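Local coordinates for putative curved DNA-binding protein (Chaetomium thermophilum var. thermophilum DSM 1495, PDB 4IPA) that is a thermophilic Arx1 with a methionine aminopeptidase-like fold, associated with ribosome biogenesis and possibly with DNA binding, at residues A91-Y96 with E332-K337; L155-A160 with C343-T348; V163-M168 with W251-G256; S214-L219 with K230-P235; N223-K228 with T301-L306. All coordinates share one frame; numbering follows the deposited sequence.

Interaction 1 of 5, residues A91-Y96 with E332-K337; sequences AFITPY and EVTGDK
Ile93 and Thr94 turn their side chains onto the backbone of 332-337, beside a single beta bridge that pairs Phe92 with Gly335. In the pita-bread fold of the M24 family, this bridge ties the loop after strand 79-88 to the short strand 334-336. The touching parts run 155° apart, close to antiparallel. Thr94 meets its partners with the hydroxyl. OG1 sits anti to the carbonyl carbon (chi1 -55°) and donates to Glu332 O, 2.6 Å from Thr94 OG1. The same oxygen accepts from Thr334 N, with Thr94 OG1 to Thr334 N at 2.9 Å. One hydroxyl therefore links the two peptide groups that flank Val333. Ile93 crosses the Thr334 side chain at a slant and brings its CB to 3.6 Å from Thr334 OG1. Its tip reaches further along the strand, where Ile93 CD1 lies 3.6 Å from Gly335 C. Phe92 starts out away from the strand. Its CE2 lies over the centre of the Tyr96 ring, while Tyr96 OH bonds to Glu105. At the far end, Asp336 N donates to Ala91 O, and the Asp336 carboxylate reaches Ser258 through OD1. Thr334 O accepts two amides from the same face of its plane: Ile93 N at 2.9 Å, and Thr94 N at 3.2 Å, the latter 37° out of that plane.

Interaction 2 of 5, residues L155-A160 with C343-T348; sequences LATYYA and CRLLTT
Thr157 of helix 148-167 packs against Cys343 and Leu345 of strand 342-352. The helix lies on the central antiparallel sheet of the pita-bread fold. The short axes are 8.2 Å apart at closest approach and run 25° from parallel. The contact across the two segments is van der Waals packing. Its tightest part is between Thr157 and Cys343, where Thr157 OG1 is 3.2 Å from Cys343 CB and 3.3 Å from Cys343 SG. The sulfur is placed there by a first torsion that sets it anti to the backbone N (chi1 -177°). The methyl branch reaches Leu345, with Thr157 CG2 3.9 Å from Leu345 CD1. That leucine methyl also approaches the helix backbone, with Leu345 CD1 4.1 Å from Tyr158 CA. Polar bonding goes to other partners. Thr157 OG1 bonds to Leu153 O, one turn back in its own helix. On the opposite side of the strand, Arg344 forms a salt bridge with Glu254 of the neighbouring strand. Between these two segments the contact rests on close packing of buried side chains. The hydroxyl spends its hydrogen bond on Leu153 O inside the helix, so OG1 can lie against the cysteine CB and SG by packing alone.

Interaction 3 of 5, residues V163-M168 with W251-G256; sequences VLLRLM and WGVEVG
Met168 lays its CE methyl over one face of the Trp251 indole. The methyl is 3.8 Å from the centroid of the five-membered ring in a CH-pi contact, 21° off the ring normal. Its closest ring atom is Trp251 CD2, 3.6 Å from Met168 CE. The bend at chi3 (77°) sets CE at this position. The sulfur behind it meets Val253 tip to tip, with Met168 SD 3.6 Å from Val253 CG2. Trp251 NE1 is bonded to Asp249, which helps fix the indole. The other branch of Val253 faces two leucines. Leu164 CD2 sits 3.5 Å from Val253 CG1, which is tight for two methyls, and the same CD2 is 3.5 Å from Val255 CG1. Leu165 crosses at a slant and brings its CD2 to 3.8 Å from Val253 CG1. Leu164 is also touched by Leu200 of helix 193-205, and Leu165 by Ile349 of the adjoining strand. Trp251, Val253 and Val255 alternate along strand 250-258, and all three start out toward 163-168. The helix runs at 143° to the strand. This is the apolar helix-on-sheet layer of the pita-bread fold, in which helix 148-167 packs on the central antiparallel sheet.

Interaction 4 of 5, residues S214-L219 with K230-P235; sequences STTSWL and KIILSP
Ser217 and Ile231 form a hydrogen-bonded antiparallel pair. Ser217 N donates to Ile231 O at 2.8 Å, and Ile231 N returns a bond to Ser217 O at 2.9 Å. The next bond is nearly straight, from Leu233 N to Thr215 O, with 167° at the hydrogen. Farther along, Ser214 N donates to Leu233 O at 2.8 Å and more weakly to Ser234 O. Within its own segment, Thr216 OG1 donates to Ser214 O from above that carbonyl plane. On either side of the central pair lie the non-hydrogen-bonded pairs Thr216-Ile232 and Trp218-Lys230, whose side chains share one face of the sheet. Here Lys230 runs beside Trp218, pointing the same way. Its CG takes the crowded position between N and carbonyl carbon (chi1 75°), and the chain is extended beyond it. Lys230 CD then lies 4.0 Å from the centroid of the six-membered ring of Trp218, a CH-pi contact over the face. Thr216 CG2 lies over the same indole, 3.5 Å above its plane and toward the rim. Ile232 stands alongside Thr216, with Ile232 CG1 3.8 Å from Thr216 OG1. Ser217 and Ile231 are buried on the other face, where Ser217 OG bonds to Glu254 N. Next to the pairs, Leu233 packs on Ile196 and Leu200 of helix 193-205. Together these contacts make a beta hairpin, in which strand 230-232 forms one outer edge of the central antiparallel sheet of the pita-bread fold.

Interaction 5 of 5, residues N223-K228 with T301-L306; sequences NEIEGK and TFPFSL
In the hairpin connection between strands 210-220 and 230-232 of the pita-bread fold, Asn223 and Ile225 meet Thr301, Phe302 and Pro303. The second group follows helix 286-299 and leads into strand 304-305. One direct hydrogen bond joins the segments: Thr301 OG1 donates to Asn223 O at 2.8 Å. The donor stands 39° above the carbonyl plane. The Phe302 ring reaches the loop with its tip: Phe302 CZ is 3.7 Å from Asn223 CA. The side chains of Asn223 and Phe302 cross at about a right angle, with amide and ring planes 60° apart. Ile225 reaches the ring at its edge, in plane, with Ile225 CG2 3.8 Å from Phe302 CE1. The other branch of Ile225 goes to the proline. Its first torsion (chi1 47°) sets CG1 between the backbone N and the carbonyl carbon. There Ile225 CG1 lies 3.7 Å from Pro303 CD, and the two side chains meet tip to tip. Phe302 and Pro303 also touch Ser82 and Pro84 of strand 79-88. Nearby, Glu226 turns to other partners, with a salt bridge to Arg275 and a hydrogen bond to Tyr331. Within the loop, Glu224 OE2 accepts from Glu226 N. Two waters complete the contact. Water 1 accepts from Thr301 N and donates to Asn223 OD1. Water 2 accepts from Ile225 N and donates to Thr301 O, 2.8 Å from that carbonyl oxygen.

How the interactions relate
Interactions 2, 3 and 4 share the central antiparallel sheet. Helix 148-167 serves both 2 and 3, on the neighbouring strands 342-352 and 250-258. The centres of interactions 2 and 3 are about 8 Å apart. Interaction 4 lies about 9 Å from interaction 3 between centres and adds strands 210-220 and 230-232. Interaction 5 uses the loop of that hairpin and touches interaction 4 through Trp218. Interactions 1 and 5 are peripheral; the centre of interaction 1 is about 16 Å from those of 2 and 4, and its loop touches Arg344. Along the chain, interactions 1 and 2 alternate and both enclose the others; interaction 5 alternates with 3 and 4. Helix 148-167 thus packs on the central sheet, whose edge hairpin leads on to 301-306.

Interaction 1 of 5, residues A91-Y96 with E332-K337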
# COMPACT_ATOMS: atom_id res chain seq x y z
N ALA A 91 11.53 9.01 -6.37
CA ALA A 91 11.02 9.96 -5.39
C ALA A 91 9.49 10.08 -5.37
O ALA A 91 8.96 10.95 -4.69
CB ALA A 91 11.66 11.33 -5.56
N PHE A 92 8.79 9.22 -6.10
CA PHE A 92 7.33 9.29 -6.12
C PHE A 92 6.70 8.60 -4.91
O PHE A 92 7.03 7.45 -4.61
CB PHE A 92 6.77 8.65 -7.40
CG PHE A 92 7.01 9.45 -8.66
CD1 PHE A 92 8.28 9.91 -8.99
CD2 PHE A 92 5.97 9.69 -9.53
CE1 PHE A 92 8.49 10.62 -10.15
CE2 PHE A 92 6.18 10.41 -10.70
CZ PHE A 92 7.44 10.88 -11.01
N ILE A 93 5.78 9.28 -4.23
CA ILE A 93 5.05 8.68 -3.12
C ILE A 93 3.64 8.24 -3.51
O ILE A 93 3.30 7.07 -3.39
CB ILE A 93 4.98 9.63 -1.92
CG1 ILE A 93 6.39 9.82 -1.35
CG2 ILE A 93 4.03 9.07 -0.87
CD1 ILE A 93 6.55 10.98 -0.40
N THR A 94 2.82 9.16 -3.98
CA THR A 94 1.53 8.78 -4.54
C THR A 94 1.71 7.70 -5.62
O THR A 94 2.52 7.84 -6.51
CB THR A 94 0.82 9.97 -5.16
OG1 THR A 94 0.70 11.00 -4.17
CG2 THR A 94 -0.58 9.55 -5.64
N PRO A 95 0.95 6.60 -5.54
CA PRO A 95 1.09 5.56 -6.56
C PRO A 95 0.87 6.15 -7.95
O PRO A 95 -0.14 6.83 -8.16
CB PRO A 95 -0.03 4.57 -6.22
CG PRO A 95 -0.30 4.78 -4.77
CD PRO A 95 -0.02 6.24 -4.48
N TYR A 96 1.79 5.89 -8.88
CA TYR A 96 1.81 6.53 -10.19
C TYR A 96 1.14 5.68 -11.27
O TYR A 96 1.42 4.49 -11.40
CB TYR A 96 3.27 6.82 -10.58
CG TYR A 96 3.45 7.72 -11.77
CD1 TYR A 96 2.83 8.96 -11.82
CD2 TYR A 96 4.25 7.34 -12.84
CE1 TYR A 96 3.00 9.80 -12.92
CE2 TYR A 96 4.43 8.17 -13.93
CZ TYR A 96 3.80 9.40 -13.97
OH TYR A 96 3.97 10.23 -15.06
N GLU A 332 -3.79 13.36 -4.69
CA GLU A 332 -2.85 14.27 -5.32
C GLU A 332 -1.51 13.62 -5.47
O GLU A 332 -1.12 12.78 -4.67
CB GLU A 332 -2.71 15.58 -4.53
CG GLU A 332 -3.48 16.76 -5.16
CD GLU A 332 -3.11 17.01 -6.66
OE1 GLU A 332 -2.00 16.61 -7.09
OE2 GLU A 332 -3.94 17.60 -7.39
N VAL A 333 -0.81 14.01 -6.53
CA VAL A 333 0.53 13.54 -6.78
C VAL A 333 1.52 14.18 -5.80
O VAL A 333 1.69 15.39 -5.76
CB VAL A 333 0.94 13.90 -8.21
CG1 VAL A 333 2.31 13.33 -8.52
CG2 VAL A 333 -0.10 13.38 -9.18
N THR A 334 2.18 13.34 -5.01
CA THR A 334 3.18 13.82 -4.08
C THR A 334 4.43 12.97 -4.19
O THR A 334 4.39 11.83 -4.67
CB THR A 334 2.70 13.78 -2.62
OG1 THR A 334 2.65 12.42 -2.18
CG2 THR A 334 1.32 14.43 -2.47
N GLY A 335 5.55 13.54 -3.76
CA GLY A 335 6.84 12.88 -3.79
C GLY A 335 7.72 13.44 -2.69
O GLY A 335 7.32 14.35 -1.95
N ASP A 336 8.91 12.89 -2.56
CA ASP A 336 9.81 13.31 -1.49
C ASP A 336 10.14 14.80 -1.62
O ASP A 336 10.54 15.26 -2.69
CB ASP A 336 11.08 12.46 -1.48
CG ASP A 336 11.98 12.80 -0.33
OD1 ASP A 336 11.70 12.32 0.78
OD2 ASP A 336 12.94 13.59 -0.52
N LYS A 337 9.98 15.54 -0.53
CA LYS A 337 10.17 16.99 -0.56
C LYS A 337 11.60 17.33 -0.98
O LYS A 337 11.82 18.34 -1.64
CB LYS A 337 9.85 17.62 0.81
CG LYS A 337 10.10 19.13 0.90
CD LYS A 337 11.51 19.48 1.37
CE LYS A 337 11.74 19.06 2.84
NZ LYS A 337 13.15 19.29 3.31

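Interaction 2 of 5, residues L155-A160 with C343-T348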
# COMPACT_ATOMS: atom_id res chain seq x y z
N LEU A 155 16.51 -1.54 4.12
CA LEU A 155 16.49 -2.18 5.44
C LEU A 155 15.65 -1.41 6.45
O LEU A 155 14.98 -2.01 7.29
CB LEU A 155 17.91 -2.38 5.96
CG LEU A 155 18.65 -3.51 5.26
CD1 LEU A 155 20.12 -3.49 5.65
CD2 LEU A 155 18.01 -4.85 5.58
N ALA A 156 15.70 -0.08 6.39
CA ALA A 156 14.86 0.74 7.26
C ALA A 156 13.40 0.40 7.01
O ALA A 156 12.61 0.25 7.93
CB ALA A 156 15.11 2.21 7.00
N THR A 157 13.04 0.27 5.73
CA THR A 157 11.65 0.03 5.38
C THR A 157 11.24 -1.37 5.81
O THR A 157 10.16 -1.57 6.36
CB THR A 157 11.43 0.20 3.87
OG1 THR A 157 11.97 1.46 3.45
CG2 THR A 157 9.94 0.17 3.57
N TYR A 158 12.11 -2.34 5.55
CA TYR A 158 11.88 -3.71 5.97
C TYR A 158 11.64 -3.79 7.48
O TYR A 158 10.65 -4.38 7.92
CB TYR A 158 13.07 -4.59 5.56
CG TYR A 158 12.96 -6.04 5.98
CD1 TYR A 158 13.42 -6.47 7.23
CD2 TYR A 158 12.38 -6.99 5.14
CE1 TYR A 158 13.32 -7.80 7.60
CE2 TYR A 158 12.27 -8.32 5.52
CZ TYR A 158 12.74 -8.72 6.75
OH TYR A 158 12.63 -10.05 7.11
N TYR A 159 12.55 -3.22 8.27
CA TYR A 159 12.43 -3.35 9.72
C TYR A 159 11.33 -2.49 10.28
O TYR A 159 10.69 -2.87 11.26
CB TYR A 159 13.77 -3.12 10.44
CG TYR A 159 14.66 -4.33 10.32
CD1 TYR A 159 14.30 -5.53 10.93
CD2 TYR A 159 15.82 -4.29 9.57
CE1 TYR A 159 15.11 -6.66 10.81
CE2 TYR A 159 16.64 -5.41 9.44
CZ TYR A 159 16.28 -6.59 10.06
OH TYR A 159 17.08 -7.71 9.93
N ALA A 160 11.08 -1.35 9.66
CA ALA A 160 9.94 -0.55 10.06
C ALA A 160 8.67 -1.42 9.95
O ALA A 160 7.81 -1.41 10.84
CB ALA A 160 9.83 0.69 9.20
N CYS A 343 11.13 4.30 -0.30
CA CYS A 343 10.85 2.88 -0.33
C CYS A 343 9.54 2.64 0.42
O CYS A 343 9.30 3.25 1.46
CB CYS A 343 12.02 2.15 0.33
SG CYS A 343 11.91 0.36 0.33
N ARG A 344 8.68 1.77 -0.11
CA ARG A 344 7.37 1.51 0.52
C ARG A 344 6.99 0.03 0.49
O ARG A 344 7.30 -0.71 -0.46
CB ARG A 344 6.24 2.32 -0.16
CG ARG A 344 6.46 3.84 -0.18
CD ARG A 344 5.17 4.61 -0.57
NE ARG A 344 4.71 4.25 -1.90
CZ ARG A 344 3.65 3.47 -2.14
NH1 ARG A 344 2.92 2.98 -1.14
NH2 ARG A 344 3.32 3.20 -3.39
N LEU A 345 6.35 -0.41 1.56
CA LEU A 345 5.73 -1.73 1.57
C LEU A 345 4.29 -1.61 2.04
O LEU A 345 3.96 -0.76 2.86
CB LEU A 345 6.49 -2.67 2.50
CG LEU A 345 7.93 -2.98 2.09
CD1 LEU A 345 8.72 -3.51 3.31
CD2 LEU A 345 7.95 -3.97 0.94
N LEU A 346 3.44 -2.49 1.52
CA LEU A 346 2.05 -2.48 1.89
C LEU A 346 1.62 -3.94 1.92
O LEU A 346 1.77 -4.68 0.94
CB LEU A 346 1.20 -1.65 0.92
CG LEU A 346 -0.10 -1.05 1.48
CD1 LEU A 346 -0.73 0.05 0.58
CD2 LEU A 346 -1.13 -2.14 1.80
N THR A 347 1.12 -4.35 3.07
CA THR A 347 0.71 -5.72 3.30
C THR A 347 -0.73 -5.70 3.78
O THR A 347 -1.09 -4.91 4.66
CB THR A 347 1.59 -6.37 4.39
OG1 THR A 347 2.98 -6.23 4.05
CG2 THR A 347 1.25 -7.84 4.57
N THR A 348 -1.57 -6.56 3.22
CA THR A 348 -2.92 -6.73 3.76
C THR A 348 -2.92 -7.89 4.76
O THR A 348 -2.59 -9.01 4.41
CB THR A 348 -3.93 -7.00 2.64
OG1 THR A 348 -4.03 -5.83 1.81
CG2 THR A 348 -5.33 -7.34 3.23

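Interaction 3 of 5, residues V163-M168 with W251-G256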
# COMPACT_ATOMS: atom_id res chain seq x y z
N VAL A 163 8.53 -4.20 12.66
CA VAL A 163 8.18 -3.59 13.93
C VAL A 163 6.70 -3.19 13.97
O VAL A 163 5.99 -3.54 14.90
CB VAL A 163 9.07 -2.38 14.27
CG1 VAL A 163 8.58 -1.67 15.55
CG2 VAL A 163 10.51 -2.84 14.43
N LEU A 164 6.23 -2.46 12.96
CA LEU A 164 4.82 -2.06 12.89
C LEU A 164 3.86 -3.25 13.03
O LEU A 164 2.92 -3.21 13.82
CB LEU A 164 4.52 -1.32 11.57
CG LEU A 164 3.06 -0.91 11.38
CD1 LEU A 164 2.54 -0.22 12.64
CD2 LEU A 164 2.87 -0.02 10.13
N LEU A 165 4.10 -4.31 12.27
CA LEU A 165 3.25 -5.49 12.34
C LEU A 165 3.14 -6.07 13.77
O LEU A 165 2.06 -6.47 14.20
CB LEU A 165 3.74 -6.56 11.35
CG LEU A 165 3.54 -6.23 9.85
CD1 LEU A 165 4.15 -7.32 8.93
CD2 LEU A 165 2.06 -6.01 9.52
N ARG A 166 4.27 -6.09 14.48
CA ARG A 166 4.33 -6.57 15.85
C ARG A 166 3.66 -5.62 16.84
O ARG A 166 3.08 -6.07 17.83
CB ARG A 166 5.78 -6.85 16.25
CG ARG A 166 6.27 -8.20 15.75
CD ARG A 166 7.78 -8.25 15.62
NE ARG A 166 8.19 -9.54 15.06
CZ ARG A 166 8.27 -9.80 13.76
NH1 ARG A 166 7.97 -8.85 12.87
NH2 ARG A 166 8.65 -11.00 13.34
N LEU A 167 3.70 -4.32 16.56
CA LEU A 167 3.02 -3.34 17.39
C LEU A 167 1.51 -3.44 17.22
O LEU A 167 0.75 -2.81 17.97
CB LEU A 167 3.49 -1.92 17.06
CG LEU A 167 4.95 -1.64 17.43
CD1 LEU A 167 5.39 -0.24 17.04
CD2 LEU A 167 5.13 -1.86 18.92
N MET A 168 1.07 -4.23 16.24
CA MET A 168 -0.35 -4.32 15.93
C MET A 168 -1.03 -5.54 16.55
O MET A 168 -2.25 -5.64 16.59
CB MET A 168 -0.59 -4.28 14.42
CG MET A 168 -0.26 -2.93 13.75
SD MET A 168 -0.66 -2.93 11.98
CE MET A 168 -2.46 -2.74 12.00
N TRP A 251 -6.52 -5.30 7.95
CA TRP A 251 -5.84 -4.03 7.72
C TRP A 251 -4.96 -4.01 6.47
O TRP A 251 -4.31 -5.01 6.13
CB TRP A 251 -4.94 -3.70 8.90
CG TRP A 251 -5.63 -3.27 10.13
CD1 TRP A 251 -6.29 -4.06 11.02
CD2 TRP A 251 -5.68 -1.93 10.65
NE1 TRP A 251 -6.78 -3.30 12.05
CE2 TRP A 251 -6.41 -1.99 11.86
CE3 TRP A 251 -5.17 -0.69 10.22
CZ2 TRP A 251 -6.66 -0.86 12.64
CZ3 TRP A 251 -5.41 0.43 10.99
CH2 TRP A 251 -6.16 0.34 12.20
N GLY A 252 -4.92 -2.86 5.81
CA GLY A 252 -3.90 -2.58 4.82
C GLY A 252 -2.76 -1.86 5.53
O GLY A 252 -2.84 -0.67 5.83
N VAL A 253 -1.69 -2.59 5.83
CA VAL A 253 -0.61 -2.03 6.61
C VAL A 253 0.51 -1.50 5.72
O VAL A 253 1.12 -2.26 4.95
CB VAL A 253 -0.00 -3.08 7.57
CG1 VAL A 253 1.17 -2.46 8.36
CG2 VAL A 253 -1.08 -3.65 8.52
N GLU A 254 0.78 -0.19 5.84
CA GLU A 254 1.80 0.47 5.02
C GLU A 254 2.90 1.12 5.85
O GLU A 254 2.64 1.76 6.88
CB GLU A 254 1.19 1.54 4.10
CG GLU A 254 2.23 2.10 3.11
CD GLU A 254 1.70 3.20 2.19
OE1 GLU A 254 0.48 3.30 2.00
OE2 GLU A 254 2.54 3.97 1.65
N VAL A 255 4.13 0.94 5.38
CA VAL A 255 5.26 1.73 5.85
C VAL A 255 6.01 2.34 4.68
O VAL A 255 6.06 1.75 3.59
CB VAL A 255 6.26 0.90 6.67
CG1 VAL A 255 5.60 0.37 7.94
CG2 VAL A 255 6.87 -0.23 5.83
N GLY A 256 6.59 3.51 4.91
CA GLY A 256 7.46 4.14 3.93
C GLY A 256 8.67 4.86 4.54
O GLY A 256 8.59 5.51 5.59

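Interaction 4 of 5, residues S214-L219 with K230-P235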
# COMPACT_ATOMS: atom_id res chain seq x y z
N SER A 214 3.00 10.86 7.64
CA SER A 214 1.58 10.56 7.47
C SER A 214 1.31 9.30 6.67
O SER A 214 0.23 9.14 6.11
CB SER A 214 0.83 11.75 6.84
OG SER A 214 0.81 12.87 7.71
N THR A 215 2.29 8.40 6.62
CA THR A 215 2.08 7.08 6.05
C THR A 215 0.99 6.38 6.86
O THR A 215 1.13 6.21 8.06
CB THR A 215 3.38 6.27 6.06
OG1 THR A 215 4.29 6.88 5.15
CG2 THR A 215 3.13 4.82 5.65
N THR A 216 -0.08 5.98 6.20
CA THR A 216 -1.28 5.57 6.92
C THR A 216 -1.65 4.11 6.66
O THR A 216 -1.67 3.66 5.52
CB THR A 216 -2.49 6.45 6.50
OG1 THR A 216 -2.17 7.82 6.73
CG2 THR A 216 -3.76 6.07 7.30
N SER A 217 -1.94 3.39 7.74
CA SER A 217 -2.54 2.06 7.65
C SER A 217 -4.04 2.14 7.90
O SER A 217 -4.49 2.84 8.80
CB SER A 217 -1.84 1.12 8.63
OG SER A 217 -0.47 1.01 8.29
N TRP A 218 -4.83 1.43 7.11
CA TRP A 218 -6.28 1.54 7.19
C TRP A 218 -6.96 0.21 7.49
O TRP A 218 -6.58 -0.83 6.96
CB TRP A 218 -6.87 2.02 5.88
CG TRP A 218 -6.58 3.42 5.48
CD1 TRP A 218 -5.57 3.85 4.68
CD2 TRP A 218 -7.35 4.58 5.82
NE1 TRP A 218 -5.64 5.21 4.51
CE2 TRP A 218 -6.73 5.69 5.20
CE3 TRP A 218 -8.49 4.80 6.59
CZ2 TRP A 218 -7.21 6.99 5.32
CZ3 TRP A 218 -8.98 6.10 6.71
CH2 TRP A 218 -8.34 7.17 6.08
N LEU A 219 -7.99 0.27 8.32
CA LEU A 219 -8.90 -0.84 8.47
C LEU A 219 -9.59 -1.07 7.13
O LEU A 219 -10.00 -0.12 6.47
CB LEU A 219 -9.94 -0.50 9.54
CG LEU A 219 -10.92 -1.61 9.93
CD1 LEU A 219 -10.19 -2.75 10.64
CD2 LEU A 219 -12.03 -1.05 10.83
N LYS A 230 -7.64 3.85 11.71
CA LYS A 230 -6.42 4.07 10.95
C LYS A 230 -5.24 4.42 11.87
O LYS A 230 -5.40 5.05 12.92
CB LYS A 230 -6.61 5.17 9.92
CG LYS A 230 -6.64 6.55 10.52
CD LYS A 230 -7.22 7.58 9.57
CE LYS A 230 -7.51 8.88 10.30
NZ LYS A 230 -8.16 9.87 9.39
N ILE A 231 -4.06 4.01 11.44
CA ILE A 231 -2.83 4.39 12.12
C ILE A 231 -2.05 5.33 11.22
O ILE A 231 -1.74 4.99 10.09
CB ILE A 231 -1.99 3.15 12.42
CG1 ILE A 231 -2.74 2.25 13.41
CG2 ILE A 231 -0.63 3.57 12.97
CD1 ILE A 231 -2.04 0.94 13.70
N ILE A 232 -1.76 6.53 11.71
CA ILE A 232 -1.00 7.47 10.90
C ILE A 232 0.40 7.67 11.47
O ILE A 232 0.54 8.23 12.55
CB ILE A 232 -1.69 8.82 10.80
CG1 ILE A 232 -3.14 8.66 10.34
CG2 ILE A 232 -0.89 9.76 9.87
CD1 ILE A 232 -3.87 9.98 10.14
N LEU A 233 1.42 7.21 10.74
CA LEU A 233 2.82 7.37 11.19
C LEU A 233 3.33 8.81 11.06
O LEU A 233 2.98 9.51 10.10
CB LEU A 233 3.74 6.45 10.40
CG LEU A 233 3.43 4.97 10.43
CD1 LEU A 233 4.42 4.27 9.53
CD2 LEU A 233 3.47 4.41 11.87
N SER A 234 4.17 9.24 12.00
CA SER A 234 4.72 10.60 12.02
C SER A 234 3.74 11.61 11.51
O SER A 234 4.02 12.32 10.54
CB SER A 234 5.98 10.69 11.17
OG SER A 234 6.88 9.66 11.46
N PRO A 235 2.57 11.69 12.14
CA PRO A 235 1.53 12.63 11.73
C PRO A 235 2.08 14.04 11.56
O PRO A 235 1.71 14.77 10.63
CB PRO A 235 0.55 12.61 12.91
CG PRO A 235 1.29 11.96 14.06
CD PRO A 235 2.22 10.99 13.40

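Interaction 5 of 5, residues N223-K228 with T301-L306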
# COMPACT_ATOMS: atom_id res chain seq x y z
N ASN A 223 -16.34 -3.60 0.78
CA ASN A 223 -16.37 -2.41 -0.05
C ASN A 223 -15.66 -1.23 0.59
O ASN A 223 -16.02 -0.08 0.35
CB ASN A 223 -17.82 -2.00 -0.33
CG ASN A 223 -18.54 -2.99 -1.21
OD1 ASN A 223 -18.01 -3.41 -2.25
ND2 ASN A 223 -19.74 -3.38 -0.80
N GLU A 224 -14.65 -1.48 1.42
CA GLU A 224 -13.95 -0.35 2.05
C GLU A 224 -12.45 -0.59 2.24
O GLU A 224 -12.04 -1.55 2.92
CB GLU A 224 -14.61 0.01 3.39
CG GLU A 224 -13.98 1.21 4.10
CD GLU A 224 -14.19 2.51 3.35
OE1 GLU A 224 -15.18 3.22 3.68
OE2 GLU A 224 -13.37 2.83 2.44
N ILE A 225 -11.63 0.27 1.65
CA ILE A 225 -10.19 0.20 1.90
C ILE A 225 -9.68 1.39 2.71
O ILE A 225 -8.49 1.55 2.91
CB ILE A 225 -9.36 -0.05 0.61
CG1 ILE A 225 -9.81 0.88 -0.53
CG2 ILE A 225 -9.49 -1.51 0.19
CD1 ILE A 225 -9.67 2.38 -0.22
N GLU A 226 -10.60 2.22 3.19
CA GLU A 226 -10.27 3.30 4.12
C GLU A 226 -11.27 3.33 5.25
O GLU A 226 -12.05 4.28 5.37
CB GLU A 226 -10.24 4.65 3.40
CG GLU A 226 -9.03 4.81 2.51
CD GLU A 226 -9.04 6.08 1.68
OE1 GLU A 226 -10.13 6.67 1.51
OE2 GLU A 226 -7.96 6.48 1.21
N GLY A 227 -11.23 2.29 6.09
CA GLY A 227 -12.22 2.03 7.13
C GLY A 227 -12.22 2.94 8.34
O GLY A 227 -11.61 4.01 8.33
N LYS A 228 -12.89 2.52 9.41
CA LYS A 228 -13.18 3.43 10.52
C LYS A 228 -12.08 3.49 11.56
O LYS A 228 -12.18 4.22 12.53
CB LYS A 228 -14.54 3.11 11.18
CG LYS A 228 -14.62 1.74 11.79
CD LYS A 228 -15.98 1.49 12.44
CE LYS A 228 -16.05 0.06 12.98
NZ LYS A 228 -17.35 -0.25 13.68
N THR A 301 -16.49 1.41 -4.88
CA THR A 301 -15.84 2.40 -4.04
C THR A 301 -14.33 2.17 -3.96
O THR A 301 -13.65 2.72 -3.09
CB THR A 301 -16.44 2.36 -2.64
OG1 THR A 301 -16.37 1.02 -2.15
CG2 THR A 301 -17.92 2.79 -2.68
N PHE A 302 -13.80 1.38 -4.89
CA PHE A 302 -12.38 1.06 -4.88
C PHE A 302 -11.53 2.03 -5.73
O PHE A 302 -12.00 2.60 -6.72
CB PHE A 302 -12.15 -0.39 -5.28
CG PHE A 302 -12.62 -1.39 -4.24
CD1 PHE A 302 -11.85 -1.64 -3.09
CD2 PHE A 302 -13.83 -2.08 -4.40
CE1 PHE A 302 -12.28 -2.56 -2.12
CE2 PHE A 302 -14.27 -3.01 -3.44
CZ PHE A 302 -13.49 -3.25 -2.29
N PRO A 303 -10.27 2.24 -5.32
CA PRO A 303 -9.42 3.15 -6.09
C PRO A 303 -9.29 2.72 -7.54
O PRO A 303 -9.33 1.52 -7.84
CB PRO A 303 -8.07 3.08 -5.37
CG PRO A 303 -8.45 2.72 -3.93
CD PRO A 303 -9.61 1.77 -4.09
N PHE A 304 -9.19 3.70 -8.43
CA PHE A 304 -9.02 3.43 -9.85
C PHE A 304 -8.16 4.53 -10.47
O PHE A 304 -7.98 5.61 -9.88
CB PHE A 304 -10.38 3.35 -10.55
CG PHE A 304 -11.13 4.64 -10.52
CD1 PHE A 304 -11.92 4.97 -9.43
CD2 PHE A 304 -11.05 5.51 -11.58
CE1 PHE A 304 -12.60 6.17 -9.40
CE2 PHE A 304 -11.74 6.71 -11.56
CZ PHE A 304 -12.51 7.05 -10.47
N SER A 305 -7.61 4.24 -11.65
CA SER A 305 -6.86 5.23 -12.40
C SER A 305 -7.74 5.79 -13.51
O SER A 305 -8.46 5.04 -14.15
CB SER A 305 -5.61 4.59 -13.01
OG SER A 305 -4.94 5.52 -13.85
N LEU A 306 -7.67 7.09 -13.75
CA LEU A 306 -8.36 7.67 -14.91
C LEU A 306 -7.98 6.98 -16.23
O LEU A 306 -8.78 6.93 -17.16
CB LEU A 306 -8.07 9.16 -15.03
CG LEU A 306 -8.56 10.11 -13.94
CD1 LEU A 306 -8.23 11.55 -14.37
CD2 LEU A 306 -10.03 9.96 -13.67
O HOH W 1 -17.36 -1.35 -4.27
O HOH W 2 -13.05 2.36 -0.33